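PDB 5FYD: 7beta-hydroxysteroid dehydrogenase, which catalyses the NADPH-dependent reduction of the 7-oxo group of 7-oxolithocholate to give ursodeoxycholate, and probably contributes to ursodeoxycholate formation in the human colon. Local coordinates for residues 218-223 / 231-236; 169-174 / 179-184; 106-111 / 153-158; 65-70 / 116-121. All coordinates share one frame; numbering follows the deposited sequence.

Interaction 1 of 4, residues 218-223 / 231-236; sequences VDEAFE and VIAGQR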
# COMPACT_ATOMS: atom_id res chain seq x y z
N VAL A 218 3.94 14.65 -13.66
CA VAL A 218 5.19 15.03 -14.32
C VAL A 218 4.97 15.99 -15.49
O VAL A 218 5.74 16.93 -15.67
CB VAL A 218 5.99 13.78 -14.72
CG1 VAL A 218 7.18 14.13 -15.57
CG2 VAL A 218 6.44 13.04 -13.46
N ASP A 219 3.93 15.75 -16.29
CA ASP A 219 3.60 16.67 -17.36
C ASP A 219 3.33 18.09 -16.84
O ASP A 219 3.87 19.06 -17.38
CB ASP A 219 2.41 16.16 -18.19
CG ASP A 219 2.81 15.07 -19.18
OD1 ASP A 219 4.02 14.90 -19.44
OD2 ASP A 219 1.90 14.39 -19.70
N GLU A 220 2.55 18.20 -15.77
CA GLU A 220 2.29 19.53 -15.20
C GLU A 220 3.57 20.18 -14.66
O GLU A 220 3.81 21.36 -14.91
CB GLU A 220 1.23 19.46 -14.10
CG GLU A 220 0.92 20.84 -13.55
CD GLU A 220 -0.27 20.88 -12.60
OE1 GLU A 220 -0.84 19.83 -12.25
OE2 GLU A 220 -0.62 21.99 -12.20
N ALA A 221 4.40 19.41 -13.96
CA ALA A 221 5.68 19.96 -13.46
C ALA A 221 6.55 20.52 -14.61
O ALA A 221 7.13 21.61 -14.48
CB ALA A 221 6.44 18.89 -12.69
N PHE A 222 6.66 19.80 -15.71
CA PHE A 222 7.50 20.29 -16.79
C PHE A 222 6.86 21.47 -17.54
O PHE A 222 7.57 22.34 -17.99
CB PHE A 222 7.92 19.18 -17.74
CG PHE A 222 9.11 18.41 -17.25
CD1 PHE A 222 10.40 18.89 -17.44
CD2 PHE A 222 8.93 17.24 -16.55
CE1 PHE A 222 11.50 18.18 -16.95
CE2 PHE A 222 10.03 16.53 -16.07
CZ PHE A 222 11.31 16.99 -16.28
N GLU A 223 5.53 21.50 -17.63
CA GLU A 223 4.83 22.65 -18.23
C GLU A 223 5.12 23.94 -17.46
O GLU A 223 5.28 24.98 -18.07
CB GLU A 223 3.32 22.38 -18.33
CG GLU A 223 3.01 21.49 -19.53
CD GLU A 223 1.54 21.09 -19.67
OE1 GLU A 223 0.67 21.72 -19.00
OE2 GLU A 223 1.26 20.14 -20.45
N VAL A 231 4.03 24.40 -7.14
CA VAL A 231 2.85 23.96 -7.88
C VAL A 231 2.24 22.83 -7.11
O VAL A 231 2.94 21.94 -6.64
CB VAL A 231 3.23 23.44 -9.27
CG1 VAL A 231 2.02 22.86 -10.04
CG2 VAL A 231 3.91 24.55 -10.07
N ILE A 232 0.92 22.86 -6.98
CA ILE A 232 0.17 21.71 -6.47
C ILE A 232 -0.37 20.97 -7.68
O ILE A 232 -1.05 21.56 -8.50
CB ILE A 232 -0.95 22.15 -5.52
CG1 ILE A 232 -0.33 22.72 -4.23
CG2 ILE A 232 -1.85 20.95 -5.17
CD1 ILE A 232 -1.30 23.46 -3.36
N ALA A 233 -0.07 19.68 -7.81
CA ALA A 233 -0.49 18.92 -8.99
C ALA A 233 -1.98 18.70 -8.99
O ALA A 233 -2.55 18.23 -8.01
CB ALA A 233 0.23 17.58 -9.05
N GLY A 234 -2.61 19.08 -10.10
CA GLY A 234 -4.01 18.81 -10.34
C GLY A 234 -4.90 19.93 -9.84
O GLY A 234 -4.68 20.49 -8.77
N GLN A 235 -5.94 20.24 -10.61
CA GLN A 235 -6.84 21.34 -10.27
C GLN A 235 -7.59 21.13 -8.96
O GLN A 235 -7.67 22.03 -8.11
CB GLN A 235 -7.82 21.60 -11.42
CG GLN A 235 -8.61 22.88 -11.25
CD GLN A 235 -7.73 24.12 -11.18
OE1 GLN A 235 -6.82 24.31 -11.99
NE2 GLN A 235 -7.99 24.98 -10.20
N ARG A 236 -8.16 19.94 -8.79
CA ARG A 236 -8.93 19.65 -7.59
C ARG A 236 -8.09 19.83 -6.33
O ARG A 236 -8.58 20.30 -5.30
CB ARG A 236 -9.51 18.22 -7.64
CG ARG A 236 -10.17 17.73 -6.36
CD ARG A 236 -9.19 17.03 -5.39
NE ARG A 236 -9.81 16.72 -4.09
CZ ARG A 236 -9.16 16.43 -2.96
NH1 ARG A 236 -7.82 16.42 -2.90
NH2 ARG A 236 -9.86 16.16 -1.86

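Interaction 2 of 4, residues 169-174 / 179-184; sequences AVACEC and VDVEVI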
# COMPACT_ATOMS: atom_id res chain seq x y z
N ALA A 169 12.33 28.09 -1.42
CA ALA A 169 13.39 29.09 -1.19
C ALA A 169 14.36 29.13 -2.35
O ALA A 169 14.63 30.21 -2.90
CB ALA A 169 14.11 28.79 0.10
N VAL A 170 14.84 27.96 -2.74
CA VAL A 170 15.83 27.84 -3.82
C VAL A 170 15.24 28.24 -5.17
O VAL A 170 15.92 28.87 -5.99
CB VAL A 170 16.47 26.43 -3.86
CG1 VAL A 170 17.37 26.24 -5.07
CG2 VAL A 170 17.25 26.17 -2.59
N ALA A 171 13.97 27.91 -5.40
CA ALA A 171 13.25 28.31 -6.62
C ALA A 171 13.28 29.83 -6.79
O ALA A 171 13.61 30.33 -7.87
CB ALA A 171 11.83 27.78 -6.64
N CYS A 172 13.03 30.54 -5.69
CA CYS A 172 13.11 32.00 -5.68
C CYS A 172 14.54 32.51 -5.91
O CYS A 172 14.77 33.44 -6.72
CB CYS A 172 12.58 32.51 -4.37
SG CYS A 172 12.36 34.29 -4.36
N GLU A 173 15.49 31.92 -5.21
CA GLU A 173 16.91 32.25 -5.41
C GLU A 173 17.36 32.13 -6.86
O GLU A 173 18.26 32.87 -7.29
CB GLU A 173 17.81 31.35 -4.56
CG GLU A 173 17.66 31.53 -3.06
CD GLU A 173 18.27 30.41 -2.23
OE1 GLU A 173 19.08 29.58 -2.74
OE2 GLU A 173 17.94 30.37 -1.02
N CYS A 174 16.77 31.19 -7.61
CA CYS A 174 17.21 30.91 -8.97
C CYS A 174 16.50 31.75 -10.03
O CYS A 174 16.87 31.65 -11.20
CB CYS A 174 17.04 29.43 -9.31
SG CYS A 174 18.20 28.38 -8.43
N VAL A 179 19.38 28.53 -13.97
CA VAL A 179 18.91 27.31 -13.32
C VAL A 179 17.42 27.49 -13.01
O VAL A 179 17.03 28.51 -12.46
CB VAL A 179 19.70 27.03 -12.04
CG1 VAL A 179 19.36 25.68 -11.46
CG2 VAL A 179 21.20 27.12 -12.31
N ASP A 180 16.61 26.51 -13.40
CA ASP A 180 15.15 26.54 -13.15
C ASP A 180 14.81 25.50 -12.08
O ASP A 180 15.09 24.33 -12.26
CB ASP A 180 14.37 26.23 -14.42
CG ASP A 180 14.51 27.31 -15.48
OD1 ASP A 180 14.69 28.49 -15.13
OD2 ASP A 180 14.47 26.95 -16.69
N VAL A 181 14.20 25.94 -10.99
CA VAL A 181 13.87 25.07 -9.88
C VAL A 181 12.39 25.18 -9.59
O VAL A 181 11.83 26.26 -9.64
CB VAL A 181 14.74 25.39 -8.64
CG1 VAL A 181 14.32 24.60 -7.39
CG2 VAL A 181 16.19 25.11 -8.97
N GLU A 182 11.78 24.05 -9.29
CA GLU A 182 10.35 23.96 -8.98
C GLU A 182 10.13 22.87 -7.96
O GLU A 182 10.85 21.87 -7.95
CB GLU A 182 9.56 23.64 -10.25
CG GLU A 182 8.04 23.65 -10.11
CD GLU A 182 7.38 22.94 -11.28
OE1 GLU A 182 7.87 23.08 -12.43
OE2 GLU A 182 6.41 22.21 -11.04
N VAL A 183 9.17 23.08 -7.09
CA VAL A 183 8.61 21.98 -6.30
C VAL A 183 7.19 21.69 -6.77
O VAL A 183 6.38 22.61 -6.94
CB VAL A 183 8.68 22.20 -4.78
CG1 VAL A 183 8.16 23.56 -4.33
CG2 VAL A 183 7.99 21.06 -4.02
N ILE A 184 6.90 20.41 -6.97
CA ILE A 184 5.56 19.96 -7.31
C ILE A 184 5.05 19.15 -6.12
O ILE A 184 5.69 18.19 -5.71
CB ILE A 184 5.49 19.17 -8.63
CG1 ILE A 184 4.03 18.81 -8.95
CG2 ILE A 184 6.35 17.91 -8.64
CD1 ILE A 184 3.44 19.56 -10.10
O HOH W 1 13.43 28.85 -10.30

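Interaction 3 of 4, residues 106-111 / 153-158; sequences EKHEAM and NGQYGA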
# COMPACT_ATOMS: atom_id res chain seq x y z
N GLU A 106 15.49 4.30 15.37
CA GLU A 106 16.14 3.82 14.13
C GLU A 106 15.28 4.14 12.90
O GLU A 106 15.81 4.55 11.88
CB GLU A 106 16.45 2.30 14.22
CG GLU A 106 15.20 1.42 14.23
CD GLU A 106 15.46 -0.06 14.38
OE1 GLU A 106 16.37 -0.57 13.68
OE2 GLU A 106 14.72 -0.71 15.17
N LYS A 107 13.95 3.98 13.01
CA LYS A 107 13.02 4.28 11.91
C LYS A 107 12.87 5.78 11.69
O LYS A 107 12.83 6.23 10.56
CB LYS A 107 11.65 3.62 12.14
CG LYS A 107 10.65 3.77 10.98
CD LYS A 107 11.11 3.02 9.72
CE LYS A 107 9.96 2.45 8.91
NZ LYS A 107 10.40 1.37 7.99
N HIS A 108 12.77 6.55 12.77
CA HIS A 108 12.81 8.02 12.65
C HIS A 108 14.05 8.51 11.92
O HIS A 108 13.98 9.40 11.08
CB HIS A 108 12.70 8.71 14.01
CG HIS A 108 11.32 8.71 14.59
ND1 HIS A 108 10.26 9.34 13.99
CD2 HIS A 108 10.84 8.18 15.74
CE1 HIS A 108 9.18 9.19 14.73
NE2 HIS A 108 9.51 8.53 15.82
N GLU A 109 15.19 7.91 12.24
CA GLU A 109 16.42 8.34 11.61
C GLU A 109 16.44 7.94 10.14
O GLU A 109 16.94 8.70 9.31
CB GLU A 109 17.66 7.82 12.35
CG GLU A 109 18.93 8.45 11.81
CD GLU A 109 20.09 8.53 12.79
OE1 GLU A 109 19.88 8.73 14.00
OE2 GLU A 109 21.22 8.43 12.32
N ALA A 110 15.88 6.78 9.82
CA ALA A 110 15.76 6.35 8.43
C ALA A 110 14.94 7.39 7.65
O ALA A 110 15.31 7.77 6.55
CB ALA A 110 15.11 4.98 8.33
N MET A 111 13.84 7.84 8.25
CA MET A 111 12.98 8.83 7.59
C MET A 111 13.69 10.17 7.42
O MET A 111 13.63 10.79 6.36
CB MET A 111 11.66 8.99 8.31
CG MET A 111 10.73 7.78 8.09
SD MET A 111 9.10 7.97 8.81
CE MET A 111 9.42 7.74 10.53
N ASN A 153 1.41 9.69 11.31
CA ASN A 153 2.52 9.46 10.39
C ASN A 153 3.30 10.78 10.27
O ASN A 153 3.58 11.26 9.18
CB ASN A 153 1.99 8.99 9.03
CG ASN A 153 3.03 8.23 8.21
OD1 ASN A 153 4.22 8.35 8.41
ND2 ASN A 153 2.55 7.40 7.29
N GLY A 154 3.61 11.35 11.43
CA GLY A 154 4.08 12.73 11.55
C GLY A 154 5.26 13.10 10.66
O GLY A 154 5.29 14.19 10.04
N GLN A 155 6.23 12.19 10.55
CA GLN A 155 7.40 12.49 9.72
C GLN A 155 7.17 12.56 8.21
O GLN A 155 7.99 13.17 7.49
CB GLN A 155 8.56 11.54 10.05
CG GLN A 155 9.55 12.14 11.01
CD GLN A 155 10.97 11.69 10.73
OE1 GLN A 155 11.64 12.19 9.85
NE2 GLN A 155 11.44 10.74 11.51
N TYR A 156 6.08 11.97 7.71
CA TYR A 156 5.67 12.09 6.29
C TYR A 156 5.54 13.58 5.95
O TYR A 156 6.30 14.12 5.13
CB TYR A 156 4.32 11.37 6.04
CG TYR A 156 3.85 11.13 4.58
CD1 TYR A 156 4.50 11.67 3.47
CD2 TYR A 156 2.74 10.30 4.33
CE1 TYR A 156 4.08 11.42 2.18
CE2 TYR A 156 2.29 10.05 3.04
CZ TYR A 156 2.96 10.60 1.96
OH TYR A 156 2.51 10.33 0.67
N GLY A 157 4.62 14.23 6.64
CA GLY A 157 4.36 15.63 6.41
C GLY A 157 5.55 16.50 6.80
O GLY A 157 5.83 17.47 6.12
N ALA A 158 6.23 16.15 7.88
CA ALA A 158 7.34 16.99 8.36
C ALA A 158 8.46 17.01 7.32
O ALA A 158 8.98 18.07 6.98
CB ALA A 158 7.86 16.51 9.70

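Interaction 4 of 4, residues 65-70 / 116-121; sequences ADFSQP and VVTFLK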
# COMPACT_ATOMS: atom_id res chain seq x y z
N ALA A 65 21.32 2.60 -4.59
CA ALA A 65 21.54 3.27 -3.31
C ALA A 65 20.26 3.26 -2.50
O ALA A 65 19.16 3.39 -3.04
CB ALA A 65 22.03 4.70 -3.51
N ASP A 66 20.42 3.11 -1.18
CA ASP A 66 19.28 3.13 -0.27
C ASP A 66 19.35 4.47 0.43
O ASP A 66 20.27 4.72 1.21
CB ASP A 66 19.40 1.97 0.71
CG ASP A 66 18.28 1.92 1.71
OD1 ASP A 66 17.62 2.95 1.97
OD2 ASP A 66 18.05 0.80 2.22
N PHE A 67 18.40 5.37 0.13
CA PHE A 67 18.50 6.75 0.65
C PHE A 67 18.33 6.89 2.16
O PHE A 67 18.56 7.97 2.70
CB PHE A 67 17.50 7.68 -0.05
CG PHE A 67 17.65 7.72 -1.55
CD1 PHE A 67 18.88 7.80 -2.15
CD2 PHE A 67 16.54 7.62 -2.35
CE1 PHE A 67 19.01 7.83 -3.53
CE2 PHE A 67 16.65 7.63 -3.73
CZ PHE A 67 17.90 7.74 -4.32
N SER A 68 17.86 5.82 2.82
CA SER A 68 17.77 5.80 4.28
C SER A 68 19.14 5.55 4.92
O SER A 68 19.23 5.62 6.15
CB SER A 68 16.80 4.71 4.76
OG SER A 68 17.37 3.40 4.61
N GLN A 69 20.16 5.20 4.13
CA GLN A 69 21.45 4.75 4.67
C GLN A 69 22.53 5.80 4.51
O GLN A 69 22.60 6.50 3.48
CB GLN A 69 21.91 3.48 3.96
CG GLN A 69 20.99 2.29 4.17
CD GLN A 69 20.94 1.86 5.62
OE1 GLN A 69 21.99 1.72 6.26
NE2 GLN A 69 19.74 1.73 6.18
N PRO A 70 23.44 5.90 5.49
CA PRO A 70 24.56 6.81 5.32
C PRO A 70 25.42 6.41 4.11
O PRO A 70 25.58 5.23 3.83
CB PRO A 70 25.36 6.65 6.62
CG PRO A 70 24.89 5.41 7.26
CD PRO A 70 23.51 5.12 6.75
N VAL A 116 15.11 14.27 4.41
CA VAL A 116 15.86 15.48 4.79
C VAL A 116 17.34 15.43 4.41
O VAL A 116 17.82 16.31 3.67
CB VAL A 116 15.70 15.79 6.29
CG1 VAL A 116 16.48 17.04 6.68
CG2 VAL A 116 14.21 15.96 6.62
N VAL A 117 18.09 14.47 4.94
CA VAL A 117 19.54 14.48 4.79
C VAL A 117 20.03 14.11 3.39
O VAL A 117 20.79 14.89 2.78
CB VAL A 117 20.23 13.61 5.86
CG1 VAL A 117 21.74 13.55 5.63
CG2 VAL A 117 19.87 14.11 7.26
N THR A 118 19.64 12.94 2.89
CA THR A 118 19.99 12.56 1.53
C THR A 118 19.42 13.55 0.54
O THR A 118 20.09 13.94 -0.39
CB THR A 118 19.54 11.14 1.18
OG1 THR A 118 20.10 10.22 2.13
CG2 THR A 118 19.99 10.76 -0.24
N PHE A 119 18.18 13.96 0.78
CA PHE A 119 17.55 15.03 -0.00
C PHE A 119 18.45 16.26 -0.10
O PHE A 119 18.80 16.68 -1.22
CB PHE A 119 16.21 15.43 0.60
CG PHE A 119 15.74 16.77 0.12
CD1 PHE A 119 15.39 16.96 -1.22
CD2 PHE A 119 15.71 17.86 0.98
CE1 PHE A 119 14.98 18.19 -1.66
CE2 PHE A 119 15.29 19.10 0.52
CZ PHE A 119 14.93 19.27 -0.81
N LEU A 120 18.83 16.82 1.04
CA LEU A 120 19.58 18.07 1.03
C LEU A 120 21.01 17.89 0.49
O LEU A 120 21.50 18.78 -0.18
CB LEU A 120 19.62 18.74 2.40
CG LEU A 120 20.02 20.23 2.32
CD1 LEU A 120 19.03 21.10 1.55
CD2 LEU A 120 20.18 20.79 3.73
N LYS A 121 21.67 16.77 0.79
CA LYS A 121 22.99 16.51 0.24
C LYS A 121 22.93 16.55 -1.28
O LYS A 121 23.76 17.20 -1.93
CB LYS A 121 23.53 15.14 0.70
CG LYS A 121 24.02 15.13 2.14
CD LYS A 121 24.60 13.77 2.50
CE LYS A 121 25.38 13.83 3.80
NZ LYS A 121 26.08 12.53 3.99

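Interaction 1 of 4, residues 218-223 / 231-236
Glu220, in the middle of a helical segment, and Ala233, just past the end of strand 230-232, mark the closest approach of the two backbones, with their CA atoms 6.8 Å apart. From there the chain turns at Gly234, which takes the N-cap position of helix 235-247. The side chain of Glu220 spans the gap. Its CG stands anti to the backbone N (chi1 -178°) and the chain stays extended, carrying the carboxylate to the turn. There OE1 accepts the Gly234 N-H at 2.9 Å through its syn lone pair, in a fairly straight bond (158°). The same oxygen lies 3.4 Å from Ala233 CA. The other oxygen, OE2, passes 3.5 Å from Val231 CG1, and it also forms salt bridges with Lys224 and Lys238. Lys238, on helix 235-247, also bonds Ile232 O, so its ammonium links the carboxylate with the end of the strand. The contact belongs to the last beta-alpha-beta crossover of the Rossmann fold, in which helix 214-224, the last of the helices between strands 179-186 and 230-232, leads into an outermost strand of the chain's sheet, just before the C-terminal region that is required for activity.

Interaction 2 of 4, residues 169-174 / 179-184
Val181 and Cys174 meet at the return of a beta-alpha-beta crossover of the Rossmann fold, where helix 154-173, entered from strand 136-143, gives way to the neighbouring parallel strand 179-186. The backbones run close: Ala171 and Val181 have their CA atoms 4.6 Å apart. Val181 points at the helix and divides its two methyl groups between neighbours. CG1, anti to the backbone N (chi1 173°), lies against the backbone of Ala171 and meets Val170 CG1 at 4.2 Å, the two side chains crossing at a slant. CG2 instead turns to the sulfur of Cys174, 3.9 Å from SG. With its sulfur beside its own backbone N (chi1 -70°), Cys174 also reaches Val179, and SG comes 4.1 Å from Val179 CB. Two carbonyl oxygens of the strand face side-chain carbons across the contact: Val181 O is 3.4 Å from Ala171 CB, and Val179 O is 3.3 Å from Cys174 CB. Beyond them, Met127 and Phe130 of helix 105-132 extend the apolar layer over Cys174, Val179 and Val181. One water supplies the polar link, donating to Ala171 O at 2.9 Å and accepting from Val181 N at 3.1 Å. Along one edge of the strand Asp180 and Glu182 pair with strand 136-143; along the other Val183 pairs with Leu229. The water thus serves a strand N-H and a helix carbonyl together, so that a buried seam made mostly of methyl groups and sulfur still satisfies these two backbone groups.

Interaction 3 of 4, residues 106-111 / 153-158
Gln155 reaches across from the start of helix 154-173 to His108 on helix 105-132, and its amide makes the tight part of the contact. NE2 donates twice: to His108 ND1 at 3.1 Å and to His108 O at 2.9 Å. The ND1 bond lies in the ring plane and the amide plane, the two groups being nearly coplanar (15° apart). The bond to His108 O is straight at the hydrogen, but meets the carbonyl from well to one side, with a C=O...N angle of 106°. Buried Met111 flanks the same side chain: its CB lies 3.6 Å from Gln155 OE1, SD 3.8 Å from Gln155 CB, and the bend at chi3 brings CE to 3.7 Å from Gln155 NE2. Gln155 is off the staggered positions at both chi1 (-97°) and chi2, and the bend at chi2 is consistent with bringing NE2 to two acceptors. Toward its outer side the contact is looser: His108 and Gln155 are both partly exposed, unlike Met111. Tyr156, the probable proton acceptor, turns away to stack on His95. Because ND1 accepts from the amide and NE2 is hydrogen-bonded to Ile100 O, His108 is probably neutral with its proton on NE2. The paired bonds use both N-H groups of the Gln155 amide and should hold it nearly coplanar with the imidazole, at the ring's edge, tying the two helices just before the probable catalytic tyrosine.

Interaction 4 of 4, residues 65-70 / 116-121
Thr118 projects from helix 105-132 onto Phe67 in the loop that follows strand 60-64, and the two backbones come to 6.1 Å between their CA atoms. Traced outward, the threonine side chain begins at CB, which lies 3.6 Å from Phe67 O. It then forks. On one branch OG1, set beside the backbone N (chi1 -56°), stands 2.8 Å from Phe67 O. The carbonyl of Asn113, five residues earlier in the same helix, is also a hydrogen-bond partner of this hydroxyl, so two acceptors compete for its single proton. On the other branch the methyl CG2 meets the phenylalanine, 4.0 Å from Phe67 CB and 3.7 Å from CD1, obliquely to the ring, while the two side chains cross at about a right angle. The hydroxyl thus faces the backbone of Phe67 while the methyl packs on its side chain. Val38 of strand 34-39 packs on Phe67 as well. The loop has its own internal bracing. Asp66 to Gln69 form a type I turn, and Asp66 OD1 accepts the Ser68 N-H at 3.0 Å in an Asx turn. Ser68 OG donates to the same oxygen at 2.7 Å, arriving from the same face of the carboxylate. Asn113 ND2 bonds Ser68 O, a further tie from the helix to the turn. Asp66 and Phe67 bind NADP(+), so this braced turn after the third strand, held against helix 105-132, is part of the cofactor site of a short-chain dehydrogenase Rossmann fold.

The four contacts span one Rossmann-type domain. Interactions 3 and 4 share helix 105-132, lie about 13 Å apart between centres and touch through Ala110 and Ser68; their segments alternate along the chain. Interaction 2 shares helix 154-173 with interaction 3, yet their centres are about 25 Å apart. Interaction 2 and then interaction 1, about 15 Å apart between centres, follow along the chain and join through the neighbouring strands 179-186 and 230-232. Interaction 1 lies across the chain's centre from interactions 3 and 4. Helix 154-173 thus runs from the region of the probable active-site Tyr156 to strand 179-186, while helix 105-132 carries the contacts with the NADP(+)-binding turn and with Gln155.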